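Local coordinates for protein spondin-1 (Homo sapiens, PDB 2ZOU) that is a secreted extracellular-matrix glycoprotein, also called F-spondin, that probably acts in cell adhesion, here represented by its beta-sandwich reeler domain, at residues Y52-E63 with T117-Q128. Residues are numbered along the deposited sequence; the frame is centred on the assembly and turned at random.
Sequences YFRGFTLIALRE and TGCVILKASIVQ. With EDO (1,2-ethanediol), chain D; EDO (1,2-ethanediol), chain F.
Two neighbouring antiparallel strands, 55-62 and 120-127, form the middle of one sheet of the reeler beta-sandwich, their axes 4.5 Å apart and their N-to-C directions 158° apart. Reciprocal backbone bonds join Thr57 with Ser125, Ile59 with Lys123 and Leu61 with Ile121; the ladder runs on to Glu63 N, which donates to Cys119 O. At the other end two residues, Arg54 and Gly55, stand opposite the single Val127, the geometry of a classic beta bulge: Arg54 N reaches Val127 O at 2.8 Å, while Val127 N bonds Gly55 O. The Arg54 side chain, bent at chi3 (-62°), turns its guanidinium edge to Gln128 O, which accepts from NE at 3.1 Å and from NH2 at 3.0 Å, both bonds bent (about 140°). An alanine here would keep the backbone bond but would probably leave Gln128 O without this two-nitrogen grip, and the end of strand 120-127 less firmly tied to the bulge. Gln128 also lies over one face of the Tyr52 ring, CG sitting 3.9 Å from the ring centroid in a CH-pi contact and OE1 offset toward the rim. The sandwich core is packed from the face bearing Phe56, Leu58, Ala60, Leu122 and Ile126, where Ala60 CB meets Leu122 CD2 at 3.5 Å; strands 24-28 and 105-111 of the opposing sheet cover it. On the other face a 1,2-ethanediol, probably from the crystallisation liquor, hydrogen-bonds Thr57 OG1. Glu63 CG packs against Ile121 CD1 at 3.8 Å, its carboxylate salt-bridged to Lys143, and nearby Cys119 is disulfide-bonded to Cys145.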
ATOM      1  N   TYR A  52      12.047   9.239  -7.898  1.00  8.84           N
ATOM      2  CA  TYR A  52      10.875   8.778  -8.615  1.00  9.11           C
ATOM      3  C   TYR A  52      10.842   7.268  -8.477  1.00  9.52           C
ATOM      4  O   TYR A  52      11.821   6.652  -8.025  1.00 10.15           O
ATOM      5  CB  TYR A  52      10.958   9.180 -10.104  1.00  9.64           C
ATOM      6  CG  TYR A  52      12.226   8.699 -10.760  1.00 10.44           C
ATOM      7  CD1 TYR A  52      12.300   7.413 -11.314  1.00  9.87           C
ATOM      8  CD2 TYR A  52      13.366   9.504 -10.790  1.00 11.41           C
ATOM      9  CE1 TYR A  52      13.476   6.948 -11.891  1.00 11.62           C
ATOM     10  CE2 TYR A  52      14.553   9.042 -11.368  1.00 12.23           C
ATOM     11  CZ  TYR A  52      14.594   7.767 -11.913  1.00 10.69           C
ATOM     12  OH  TYR A  52      15.740   7.297 -12.497  1.00 12.90           O
ATOM     13  N   PHE A  53       9.725   6.667  -8.851  1.00 10.39           N
ATOM     14  CA  PHE A  53       9.656   5.216  -8.950  1.00 10.73           C
ATOM     15  C   PHE A  53       9.077   4.823 -10.305  1.00 11.05           C
ATOM     16  O   PHE A  53       8.235   5.520 -10.865  1.00 11.49           O
ATOM     17  CB  PHE A  53       8.897   4.588  -7.773  1.00 10.10           C
ATOM     18  CG  PHE A  53       7.555   5.201  -7.503  1.00 10.11           C
ATOM     19  CD1 PHE A  53       7.442   6.341  -6.702  1.00  9.97           C
ATOM     20  CD2 PHE A  53       6.395   4.639  -8.023  1.00 11.19           C
ATOM     21  CE1 PHE A  53       6.195   6.907  -6.427  1.00 10.20           C
ATOM     22  CE2 PHE A  53       5.139   5.210  -7.785  1.00 11.82           C
ATOM     23  CZ  PHE A  53       5.036   6.332  -6.955  1.00 11.08           C
ATOM     24  N   ARG A  54       9.571   3.716 -10.840  1.00 10.57           N
ATOM     25  CA  ARG A  54       9.100   3.209 -12.129  1.00 11.92           C
ATOM     26  C   ARG A  54       8.091   2.087 -11.924  1.00 12.28           C
ATOM     27  O   ARG A  54       7.376   1.705 -12.851  1.00 14.06           O
ATOM     28  CB  ARG A  54      10.284   2.744 -12.975  1.00 11.42           C
ATOM     29  CG  ARG A  54      11.121   3.894 -13.505  1.00 12.95           C
ATOM     30  CD  ARG A  54      12.252   3.424 -14.420  1.00 13.05           C
ATOM     31  NE  ARG A  54      13.205   2.559 -13.722  1.00 14.81           N
ATOM     32  CZ  ARG A  54      13.339   1.252 -13.928  1.00 15.87           C
ATOM     33  NH1 ARG A  54      12.608   0.618 -14.849  1.00 14.54           N
ATOM     34  NH2 ARG A  54      14.228   0.571 -13.220  1.00 17.19           N
ATOM     35  N   GLY A  55       8.033   1.561 -10.710  1.00 11.65           N
ATOM     36  CA  GLY A  55       7.101   0.505 -10.351  1.00 11.42           C
ATOM     37  C   GLY A  55       6.881   0.454  -8.853  1.00 10.88           C
ATOM     38  O   GLY A  55       7.697   0.938  -8.060  1.00 10.99           O
ATOM     39  N   PHE A  56       5.763  -0.128  -8.448  1.00 10.20           N
ATOM     40  CA  PHE A  56       5.424  -0.244  -7.029  1.00 11.05           C
ATOM     41  C   PHE A  56       4.460  -1.395  -6.815  1.00 11.24           C
ATOM     42  O   PHE A  56       3.789  -1.847  -7.761  1.00 11.11           O
ATOM     43  CB  PHE A  56       4.821   1.061  -6.479  0.65 11.04           C
ATOM     44  CG  PHE A  56       3.385   1.264  -6.873  0.65  9.33           C
ATOM     45  CD1 PHE A  56       2.349   0.828  -6.053  0.65  9.14           C
ATOM     46  CD2 PHE A  56       3.067   1.830  -8.105  0.65  8.46           C
ATOM     47  CE1 PHE A  56       1.024   0.986  -6.451  0.65  8.16           C
ATOM     48  CE2 PHE A  56       1.757   2.000  -8.510  0.65 10.11           C
ATOM     49  CZ  PHE A  56       0.725   1.577  -7.691  0.65  8.85           C
ATOM     50  N   THR A  57       4.397  -1.854  -5.571  1.00 11.47           N
ATOM     51  CA  THR A  57       3.380  -2.798  -5.138  1.00 11.84           C
ATOM     52  C   THR A  57       2.842  -2.317  -3.809  1.00 11.96           C
ATOM     53  O   THR A  57       3.609  -1.952  -2.926  1.00 11.75           O
ATOM     54  CB  THR A  57       3.951  -4.205  -4.946  1.00 12.38           C
ATOM     55  OG1 THR A  57       4.619  -4.619  -6.144  1.00 15.93           O
ATOM     56  CG2 THR A  57       2.822  -5.188  -4.646  1.00 14.50           C
ATOM     57  N   LEU A  58       1.527  -2.352  -3.666  1.00 11.16           N
ATOM     58  CA  LEU A  58       0.860  -1.865  -2.482  1.00 10.88           C
ATOM     59  C   LEU A  58      -0.157  -2.892  -1.986  1.00 10.44           C
ATOM     60  O   LEU A  58      -0.998  -3.350  -2.769  1.00 10.35           O
ATOM     61  CB  LEU A  58       0.174  -0.529  -2.802  1.00 11.48           C
ATOM     62  CG  LEU A  58      -0.822   0.010  -1.783  1.00 12.21           C
ATOM     63  CD1 LEU A  58      -0.134   0.319  -0.479  1.00 13.18           C
ATOM     64  CD2 LEU A  58      -1.544   1.232  -2.313  1.00 12.89           C
ATOM     65  N   ILE A  59      -0.074  -3.242  -0.693  1.00  9.93           N
ATOM     66  CA  ILE A  59      -1.004  -4.212  -0.072  1.00 10.43           C
ATOM     67  C   ILE A  59      -1.505  -3.716   1.279  1.00 10.62           C
ATOM     68  O   ILE A  59      -0.959  -2.769   1.843  1.00 10.99           O
ATOM     69  CB  ILE A  59      -0.363  -5.626   0.060  1.00 10.51           C
ATOM     70  CG1 ILE A  59       0.904  -5.558   0.920  1.00 11.65           C
ATOM     71  CG2 ILE A  59      -0.100  -6.204  -1.329  1.00 10.71           C
ATOM     72  CD1 ILE A  59       1.567  -6.915   1.143  1.00 12.31           C
ATOM     73  N   ALA A  60      -2.580  -4.336   1.769  1.00 10.09           N
ATOM     74  CA  ALA A  60      -3.102  -4.069   3.104  1.00 10.26           C
ATOM     75  C   ALA A  60      -3.299  -5.411   3.794  1.00 10.51           C
ATOM     76  O   ALA A  60      -4.093  -6.222   3.319  1.00 10.76           O
ATOM     77  CB  ALA A  60      -4.423  -3.337   3.007  1.00 10.84           C
ATOM     78  N   LEU A  61      -2.587  -5.632   4.896  1.00 10.33           N
ATOM     79  CA  LEU A  61      -2.572  -6.931   5.584  1.00 10.17           C
ATOM     80  C   LEU A  61      -3.069  -6.813   6.998  1.00 10.27           C
ATOM     81  O   LEU A  61      -2.762  -5.845   7.694  1.00 10.84           O
ATOM     82  CB  LEU A  61      -1.150  -7.484   5.635  1.00 11.09           C
ATOM     83  CG  LEU A  61      -0.470  -7.773   4.300  1.00 10.69           C
ATOM     84  CD1 LEU A  61       0.921  -8.375   4.545  1.00 13.62           C
ATOM     85  CD2 LEU A  61      -1.326  -8.722   3.454  1.00 14.25           C
ATOM     86  N   ARG A  62      -3.792  -7.829   7.468  1.00  9.76           N
ATOM     87  CA  ARG A  62      -4.004  -7.954   8.887  1.00 10.64           C
ATOM     88  C   ARG A  62      -2.628  -8.043   9.526  1.00 10.88           C
ATOM     89  O   ARG A  62      -1.735  -8.711   8.988  1.00 11.67           O
ATOM     90  CB  ARG A  62      -4.807  -9.225   9.170  1.00 10.48           C
ATOM     91  CG  ARG A  62      -6.236  -9.142   8.640  1.00 12.01           C
ATOM     92  CD  ARG A  62      -7.070 -10.255   9.239  1.00 15.50           C
ATOM     93  NE  ARG A  62      -8.395 -10.336   8.637  1.00 18.74           N
ATOM     94  CZ  ARG A  62      -9.477 -10.767   9.283  1.00 20.08           C
ATOM     95  NH1 ARG A  62      -9.396 -11.127  10.557  1.00 22.38           N
ATOM     96  NH2 ARG A  62     -10.646 -10.820   8.660  1.00 22.29           N
ATOM     97  N   GLU A  63      -2.443  -7.377  10.658  1.00 11.63           N
ATOM     98  CA  GLU A  63      -1.150  -7.430  11.350  1.00 13.07           C
ATOM     99  C   GLU A  63      -0.684  -8.857  11.665  1.00 12.30           C
ATOM    100  O   GLU A  63      -1.495  -9.736  11.981  1.00 12.00           O
ATOM    101  CB  GLU A  63      -1.171  -6.601  12.632  1.00 13.32           C
ATOM    102  CG  GLU A  63       0.237  -6.192  13.074  1.00 16.07           C
ATOM    103  CD  GLU A  63       0.257  -5.250  14.267  1.00 16.52           C
ATOM    104  OE1 GLU A  63      -0.793  -5.105  14.938  1.00 21.86           O
ATOM    105  OE2 GLU A  63       1.338  -4.668  14.527  1.00 20.45           O
ATOM    106  N   THR A 117     -11.876  -6.725  12.468  1.00 13.45           N
ATOM    107  CA  THR A 117     -10.771  -7.121  11.594  1.00 13.21           C
ATOM    108  C   THR A 117      -9.413  -6.926  12.271  1.00 13.10           C
ATOM    109  O   THR A 117      -8.448  -7.617  11.951  1.00 12.99           O
ATOM    110  CB  THR A 117     -10.834  -6.376  10.232  1.00 13.24           C
ATOM    111  OG1 THR A 117     -12.057  -6.730   9.568  1.00 12.42           O
ATOM    112  CG2 THR A 117      -9.643  -6.740   9.331  1.00 13.89           C
ATOM    113  N   GLY A 118      -9.356  -5.982  13.205  1.00 12.43           N
ATOM    114  CA  GLY A 118      -8.137  -5.682  13.938  1.00 12.30           C
ATOM    115  C   GLY A 118      -7.199  -4.743  13.194  1.00 12.19           C
ATOM    116  O   GLY A 118      -7.551  -4.112  12.187  1.00 12.01           O
ATOM    117  N   CYS A 119      -5.984  -4.653  13.708  1.00 12.71           N
ATOM    118  CA  CYS A 119      -4.991  -3.745  13.147  1.00 12.94           C
ATOM    119  C   CYS A 119      -4.626  -4.152  11.738  1.00 12.18           C
ATOM    120  O   CYS A 119      -4.417  -5.328  11.460  1.00 11.85           O
ATOM    121  CB  CYS A 119      -3.736  -3.705  14.019  1.00 13.99           C
ATOM    122  SG  CYS A 119      -4.011  -2.952  15.636  1.00 20.04           S
ATOM    123  N   VAL A 120      -4.536  -3.155  10.861  1.00 11.22           N
ATOM    124  CA  VAL A 120      -4.188  -3.366   9.464  1.00 11.31           C
ATOM    125  C   VAL A 120      -2.858  -2.649   9.156  1.00 10.85           C
ATOM    126  O   VAL A 120      -2.608  -1.545   9.640  1.00 12.00           O
ATOM    127  CB  VAL A 120      -5.295  -2.828   8.536  1.00 11.70           C
ATOM    128  CG1 VAL A 120      -4.842  -2.827   7.081  1.00 13.21           C
ATOM    129  CG2 VAL A 120      -6.569  -3.639   8.718  1.00 11.84           C
ATOM    130  N   ILE A 121      -2.011  -3.305   8.369  1.00 10.30           N
ATOM    131  CA  ILE A 121      -0.746  -2.720   7.923  1.00 10.63           C
ATOM    132  C   ILE A 121      -0.798  -2.473   6.434  1.00 11.49           C
ATOM    133  O   ILE A 121      -0.879  -3.418   5.634  1.00 11.36           O
ATOM    134  CB  ILE A 121       0.469  -3.646   8.209  1.00 10.72           C
ATOM    135  CG1 ILE A 121       0.432  -4.241   9.627  1.00 12.34           C
ATOM    136  CG2 ILE A 121       1.767  -2.883   7.953  1.00 11.75           C
ATOM    137  CD1 ILE A 121       0.604  -3.230  10.763  1.00 13.96           C
ATOM    138  N   LEU A 122      -0.761  -1.194   6.061  1.00 11.93           N
ATOM    139  CA  LEU A 122      -0.637  -0.798   4.674  1.00 12.84           C
ATOM    140  C   LEU A 122       0.836  -0.767   4.374  1.00 12.88           C
ATOM    141  O   LEU A 122       1.577  -0.126   5.112  1.00 13.98           O
ATOM    142  CB  LEU A 122      -1.226   0.602   4.463  1.00 13.59           C
ATOM    143  CG  LEU A 122      -2.722   0.747   4.769  1.00 15.19           C
ATOM    144  CD1 LEU A 122      -3.136   2.212   4.748  1.00 18.07           C
ATOM    145  CD2 LEU A 122      -3.507  -0.021   3.743  1.00 17.52           C
ATOM    146  N   LYS A 123       1.251  -1.433   3.304  1.00 11.99           N
ATOM    147  CA  LYS A 123       2.676  -1.619   3.000  1.00 13.71           C
ATOM    148  C   LYS A 123       2.960  -1.503   1.514  1.00 12.72           C
ATOM    149  O   LYS A 123       2.214  -2.015   0.688  1.00 12.12           O
ATOM    150  CB  LYS A 123       3.135  -3.014   3.439  1.00 15.18           C
ATOM    151  CG  LYS A 123       3.543  -3.169   4.880  1.00 19.84           C
ATOM    152  CD  LYS A 123       3.507  -4.630   5.289  1.00 22.99           C
ATOM    153  CE  LYS A 123       4.658  -5.417   4.728  1.00 24.13           C
ATOM    154  NZ  LYS A 123       4.743  -6.739   5.426  1.00 24.59           N
ATOM    155  N   ALA A 124       4.071  -0.861   1.172  1.00 11.81           N
ATOM    156  CA  ALA A 124       4.467  -0.729  -0.212  1.00 11.21           C
ATOM    157  C   ALA A 124       5.920  -1.097  -0.433  1.00 11.44           C
ATOM    158  O   ALA A 124       6.747  -1.010   0.469  1.00 11.66           O
ATOM    159  CB  ALA A 124       4.210   0.678  -0.697  1.00 11.61           C
ATOM    160  N   SER A 125       6.196  -1.519  -1.656  1.00 11.39           N
ATOM    161  CA  SER A 125       7.534  -1.757  -2.167  1.00 11.82           C
ATOM    162  C   SER A 125       7.661  -0.956  -3.446  1.00 11.46           C
ATOM    163  O   SER A 125       6.668  -0.803  -4.168  1.00 11.97           O
ATOM    164  CB  SER A 125       7.706  -3.249  -2.446  0.65 11.43           C
ATOM    165  OG  SER A 125       8.923  -3.500  -3.109  0.65 10.45           O
ATOM    166  N   ILE A 126       8.853  -0.438  -3.747  1.00 11.27           N
ATOM    167  CA  ILE A 126       9.048   0.303  -5.001  1.00 11.96           C
ATOM    168  C   ILE A 126      10.318  -0.114  -5.749  1.00 11.43           C
ATOM    169  O   ILE A 126      11.219  -0.733  -5.168  1.00 11.04           O
ATOM    170  CB  ILE A 126       9.037   1.873  -4.836  1.00 13.67           C
ATOM    171  CG1 ILE A 126      10.305   2.378  -4.131  1.00 14.50           C
ATOM    172  CG2 ILE A 126       7.714   2.389  -4.197  1.00 14.85           C
ATOM    173  CD1 ILE A 126      11.464   2.719  -5.050  1.00 16.53           C
ATOM    174  N   VAL A 127      10.380   0.249  -7.027  1.00 11.58           N
ATOM    175  CA  VAL A 127      11.641   0.218  -7.792  1.00 12.88           C
ATOM    176  C   VAL A 127      11.964   1.564  -8.446  1.00 13.40           C
ATOM    177  O   VAL A 127      11.090   2.173  -9.052  1.00 12.44           O
ATOM    178  CB  VAL A 127      11.702  -0.941  -8.841  1.00 13.86           C
ATOM    179  CG1 VAL A 127      10.535  -0.884  -9.811  1.00 15.34           C
ATOM    180  CG2 VAL A 127      13.041  -0.927  -9.579  1.00 13.76           C
ATOM    181  N   GLN A 128      13.220   2.015  -8.307  1.00 13.66           N
ATOM    182  CA  GLN A 128      13.750   3.206  -8.999  1.00 14.25           C
ATOM    183  C   GLN A 128      14.943   2.756  -9.842  1.00 13.65           C
ATOM    184  O   GLN A 128      14.788   2.513 -11.037  1.00 14.26           O
ATOM    185  CB  GLN A 128      14.146   4.318  -8.000  1.00 14.32           C
ATOM    186  CG  GLN A 128      14.634   5.636  -8.658  1.00 14.45           C
ATOM    187  CD  GLN A 128      14.957   6.770  -7.671  1.00 15.18           C
ATOM    188  OE1 GLN A 128      15.282   7.882  -8.091  1.00 19.83           O
ATOM    189  NE2 GLN A 128      14.911   6.484  -6.380  1.00 16.94           N
TER
HETATM  190  C1  EDO D   4       9.231  -3.852  -6.615  1.00 27.25           C
HETATM  191  O1  EDO D   4       8.895  -4.686  -5.501  1.00 28.24           O
HETATM  192  C2  EDO D   4       8.105  -2.857  -6.860  1.00 27.34           C
HETATM  193  O2  EDO D   4       6.871  -3.557  -7.085  1.00 25.76           O
HETATM  194  C1  EDO F   6       9.669  -0.230   2.987  1.00 31.59           C
HETATM  195  O1  EDO F   6       9.194  -0.826   1.778  1.00 32.71           O
HETATM  196  C2  EDO F   6      11.181  -0.083   2.976  1.00 32.01           C
HETATM  197  O2  EDO F   6      11.559   1.087   3.703  1.00 31.00           O